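Long-range contacts in putative exported protein (PDB 4RAA), which is of unknown function but folds as a six-bladed beta-propeller of the YWTD superfamily and is probably exported: residues A[32-37]-A[349-354]; A[39-44]-A[57-62]. All coordinates share one frame; numbering follows the deposited sequence.

Contact 1 of 2, residues A[32-37]-A[349-354]; sequences LQTKDS and EEDNSI
The hydroxyl oxygen of Thr34 is a polar meeting point of 32-37 and 349-354, serving as acceptor for one backbone amide and as donor to a choice of two oxygens. Asn352 N gives its proton to Thr34 OG1 over 2.9 Å, and the N-H...O angle of 168° makes this a nearly straight bond. The hydroxyl's own proton has two acceptors within reach, both weak: Asp351 OD1, 3.3 Å from Thr34 OG1, and Leu32 O of the same loop. Chi1 of -50° sets Thr34 OG1 anti to its carbonyl carbon, where it meets Asn352 N; CG2, anti to the backbone N, lies 4.0 Å from Asn352 OD1. Asp351 presents only one oxygen to the threonine; its OD2 is held by a salt bridge to Lys31 and by the amide of Asn348.

The setting is the closure of the propeller ring. Strand 25-31, from early in the chain, lies antiparallel against the C-terminal strand 354-360 as the outermost strand of that blade, the arrangement called a velcro closure, and the contact joins the loops at one end of this pair. A water bridges them a little closer to the strands, donating to Leu32 O and to Asn352 O, each 2.8 Å from it. Next to this polar patch, the Leu32 side chain lies against the backbone, with CD1 3.7 Å from Ser353 O. Asn352 CB packs loosely on Leu32 CB, while its amide reaches past Thr34 to the backbone, ND2 to Cys38 O and OD1 to Val40 N.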
# COMPACT_ATOMS: atom_id res chain seq x y z
N LEU A 32 -23.49 14.30 23.10
CA LEU A 32 -23.08 13.03 22.49
C LEU A 32 -23.64 11.88 23.32
O LEU A 32 -23.58 11.90 24.56
CB LEU A 32 -21.56 12.91 22.41
CG LEU A 32 -20.84 13.84 21.44
CD1 LEU A 32 -19.33 13.77 21.66
CD2 LEU A 32 -21.18 13.51 20.00
N GLN A 33 -24.18 10.87 22.64
CA GLN A 33 -24.76 9.67 23.28
C GLN A 33 -23.64 8.90 23.99
O GLN A 33 -22.52 8.82 23.48
CB GLN A 33 -25.44 8.79 22.23
CG GLN A 33 -26.24 7.61 22.76
CD GLN A 33 -26.76 6.67 21.67
OE1 GLN A 33 -26.42 6.81 20.49
NE2 GLN A 33 -27.57 5.71 22.07
N THR A 34 -23.95 8.34 25.16
CA THR A 34 -22.96 7.63 25.96
C THR A 34 -23.30 6.15 26.19
O THR A 34 -24.06 5.81 27.10
CB THR A 34 -22.73 8.35 27.30
OG1 THR A 34 -22.50 9.75 27.06
CG2 THR A 34 -21.54 7.72 28.07
N LYS A 35 -22.75 5.29 25.34
CA LYS A 35 -22.87 3.83 25.45
C LYS A 35 -21.47 3.27 25.72
O LYS A 35 -20.46 3.95 25.45
CB LYS A 35 -23.42 3.21 24.16
CG LYS A 35 -24.89 3.51 23.89
CD LYS A 35 -25.48 2.61 22.81
CE LYS A 35 -24.88 2.86 21.44
NZ LYS A 35 -25.50 2.02 20.38
N ASP A 36 -21.42 2.04 26.23
CA ASP A 36 -20.15 1.31 26.46
C ASP A 36 -19.32 1.15 25.17
O ASP A 36 -18.08 1.17 25.23
CB ASP A 36 -20.41 -0.06 27.10
CG ASP A 36 -20.87 0.03 28.56
OD1 ASP A 36 -21.35 1.09 29.02
OD2 ASP A 36 -20.77 -0.99 29.27
N SER A 37 -20.00 1.02 24.03
CA SER A 37 -19.33 0.91 22.72
C SER A 37 -18.76 2.24 22.18
O SER A 37 -17.97 2.19 21.24
CB SER A 37 -20.27 0.28 21.67
OG SER A 37 -21.49 0.99 21.53
N GLU A 349 -23.27 12.20 35.40
CA GLU A 349 -21.88 12.58 35.72
C GLU A 349 -20.84 11.87 34.84
O GLU A 349 -19.78 12.44 34.56
CB GLU A 349 -21.52 12.34 37.21
CG GLU A 349 -22.14 13.32 38.23
CD GLU A 349 -23.60 13.06 38.57
OE1 GLU A 349 -24.16 12.03 38.15
OE2 GLU A 349 -24.19 13.89 39.31
N GLU A 350 -21.17 10.67 34.36
CA GLU A 350 -20.28 9.84 33.53
C GLU A 350 -20.41 10.10 32.03
O GLU A 350 -19.63 9.54 31.27
CB GLU A 350 -20.53 8.34 33.80
CG GLU A 350 -20.48 7.89 35.26
CD GLU A 350 -21.68 8.30 36.10
OE1 GLU A 350 -22.69 8.74 35.53
OE2 GLU A 350 -21.62 8.20 37.35
N ASP A 351 -21.37 10.92 31.59
CA ASP A 351 -21.62 11.15 30.15
C ASP A 351 -20.48 11.82 29.38
O ASP A 351 -19.73 12.63 29.93
CB ASP A 351 -22.94 11.93 29.90
CG ASP A 351 -24.21 11.09 30.09
OD1 ASP A 351 -24.20 9.87 29.85
OD2 ASP A 351 -25.24 11.68 30.44
N ASN A 352 -20.38 11.47 28.09
CA ASN A 352 -19.40 12.04 27.16
C ASN A 352 -19.55 13.55 27.05
O ASN A 352 -20.55 14.13 27.48
CB ASN A 352 -19.52 11.42 25.75
CG ASN A 352 -19.04 9.97 25.67
OD1 ASN A 352 -18.33 9.48 26.56
ND2 ASN A 352 -19.40 9.29 24.59
N SER A 353 -18.55 14.18 26.46
CA SER A 353 -18.52 15.63 26.30
C SER A 353 -19.76 16.22 25.61
O SER A 353 -20.31 15.62 24.67
CB SER A 353 -17.28 16.06 25.50
OG SER A 353 -16.09 15.70 26.17
N ILE A 354 -20.21 17.37 26.13
CA ILE A 354 -21.25 18.17 25.47
C ILE A 354 -20.45 19.11 24.55
O ILE A 354 -19.61 19.89 25.04
CB ILE A 354 -22.10 19.01 26.45
CG1 ILE A 354 -22.88 18.08 27.40
CG2 ILE A 354 -23.04 19.95 25.67
CD1 ILE A 354 -23.71 18.78 28.45
O HOH W 1 -23.20 13.83 26.51

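Contact 2 of 2, residues A[39-44]-A[57-62]; sequences LVKNVG and DSANSN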
# COMPACT_ATOMS: atom_id res chain seq x y z
N LEU A 39 -17.46 5.25 24.30
CA LEU A 39 -16.93 6.13 25.36
C LEU A 39 -15.84 7.01 24.73
O LEU A 39 -15.00 6.51 23.99
CB LEU A 39 -16.40 5.33 26.54
CG LEU A 39 -17.48 4.60 27.36
CD1 LEU A 39 -16.89 3.48 28.21
CD2 LEU A 39 -18.29 5.55 28.23
N VAL A 40 -15.87 8.31 25.01
CA VAL A 40 -14.95 9.29 24.45
C VAL A 40 -14.24 10.06 25.57
O VAL A 40 -14.91 10.64 26.41
CB VAL A 40 -15.71 10.32 23.56
CG1 VAL A 40 -14.76 11.39 23.02
CG2 VAL A 40 -16.42 9.62 22.41
N LYS A 41 -12.90 10.08 25.55
CA LYS A 41 -12.07 10.85 26.50
C LYS A 41 -11.78 12.25 25.97
O LYS A 41 -11.87 13.22 26.69
CB LYS A 41 -10.74 10.12 26.79
CG LYS A 41 -9.69 10.95 27.54
CD LYS A 41 -8.52 10.11 28.03
CE LYS A 41 -7.44 11.01 28.60
NZ LYS A 41 -6.39 10.24 29.32
N ASN A 42 -11.39 12.31 24.70
CA ASN A 42 -10.96 13.53 24.04
C ASN A 42 -11.63 13.62 22.66
O ASN A 42 -11.84 12.59 22.03
CB ASN A 42 -9.43 13.43 23.95
CG ASN A 42 -8.77 14.57 23.22
OD1 ASN A 42 -8.64 14.54 21.99
ND2 ASN A 42 -8.27 15.55 23.97
N VAL A 43 -11.99 14.82 22.21
CA VAL A 43 -12.52 15.02 20.84
C VAL A 43 -11.40 15.78 20.15
O VAL A 43 -11.41 17.01 20.07
CB VAL A 43 -13.90 15.74 20.78
CG1 VAL A 43 -14.34 15.98 19.33
CG2 VAL A 43 -14.95 14.92 21.50
N GLY A 44 -10.41 15.01 19.68
CA GLY A 44 -9.22 15.55 19.03
C GLY A 44 -9.47 16.23 17.70
O GLY A 44 -9.01 17.35 17.49
N ASP A 57 -10.82 10.23 18.81
CA ASP A 57 -10.45 10.35 20.22
C ASP A 57 -8.96 10.05 20.25
O ASP A 57 -8.56 8.93 20.54
CB ASP A 57 -11.29 9.35 21.06
CG ASP A 57 -10.90 9.32 22.54
OD1 ASP A 57 -10.03 10.10 22.97
OD2 ASP A 57 -11.49 8.50 23.28
N SER A 58 -8.14 11.08 19.98
CA SER A 58 -6.66 10.92 19.94
C SER A 58 -5.99 10.58 21.29
O SER A 58 -4.79 10.27 21.32
CB SER A 58 -6.00 12.14 19.27
OG SER A 58 -6.48 13.35 19.81
N ALA A 59 -6.74 10.65 22.39
CA ALA A 59 -6.27 10.23 23.70
C ALA A 59 -6.26 8.69 23.78
O ALA A 59 -5.24 8.11 24.16
CB ALA A 59 -7.14 10.82 24.79
N ASN A 60 -7.39 8.05 23.43
CA ASN A 60 -7.53 6.58 23.38
C ASN A 60 -7.36 5.95 21.98
O ASN A 60 -7.36 4.73 21.85
CB ASN A 60 -8.90 6.15 23.94
CG ASN A 60 -9.09 6.49 25.41
OD1 ASN A 60 -8.13 6.57 26.19
ND2 ASN A 60 -10.34 6.67 25.81
N SER A 61 -7.22 6.79 20.95
CA SER A 61 -7.04 6.39 19.54
C SER A 61 -8.17 5.54 18.94
O SER A 61 -7.90 4.55 18.28
CB SER A 61 -5.69 5.70 19.33
OG SER A 61 -5.49 5.41 17.95
N ASN A 62 -9.41 5.96 19.17
CA ASN A 62 -10.62 5.33 18.61
C ASN A 62 -11.23 6.31 17.62
O ASN A 62 -11.32 7.50 17.92
CB ASN A 62 -11.63 5.04 19.72
CG ASN A 62 -11.13 4.03 20.73
OD1 ASN A 62 -10.70 2.94 20.36
ND2 ASN A 62 -11.19 4.37 22.01
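A carboxylate inserted between a hairpin turn and the loop beside it makes this contact, at the surface of the blade formed by strands 45-49, 52-57, 62-67 and 72-79. Asp57, the last residue of strand 52-57, spreads its two oxygens over successive amides of the 39-44 loop: Lys41 N lies 3.1 Å from Asp57 OD2, and Asn42 N lies 3.1 Å from Asp57 OD1. The first bond is almost straight and the second more bent. Both donors stand above the carboxylate plane, 54° and 64° out of it. Chi1 of 176° sets Asp57 CG anti to its backbone N, carrying the carboxylate carbon toward the 39-44 loop.

The same carboxylate also braces its own turn. OD1 takes weak bonds from Ala59 N, closing an Asx turn, and from Asn60 N, while Asn60 ND2 reaches OD2, again weakly. Five N-H groups thus converge on Asp57, which would help to offset its negative charge. The hairpin between strands 52-57 and 62-67 ends in a G1 beta bulge, Ser61 and Asn62 both facing Asp57, with Ser61 in a left-handed backbone conformation.

Beyond the carboxylate oxygens the packing is aliphatic. The methyl of Ala59 touches both neighbours in the loop, its CB 3.6 Å from Asn42 CB and 3.6 Å from Lys41 CD. The fully extended lysine chain passes over this methyl and crosses the Asn60 side chain at about a right angle, with Lys41 CB 3.6 Å from Asn60 ND2. At the other end Ser58 OG donates a weak bond to Asn42 OD1 (3.3 Å) and rests 3.6 Å from Gly44 CA.

How the contacts relate
From the N terminus the chain runs through strand 25-31, the outer strand of the closing blade, and then through one long loop that supplies residues 32-37 to contact 1 and 39-44 to contact 2. Contact 2 closes first, a short loop around strands 45-49 and 52-57. Contact 1 waits until the chain has gone round the whole propeller and returns just ahead of strand 354-360, so contact 2 is nested within it. The centres of the two contacts lie 12 Å apart, and their residues touch: Thr34 CG2 packs 3.9 Å from Leu39 CD2. Together they tie the last blade, where the ring closes, to the first hairpin of the next.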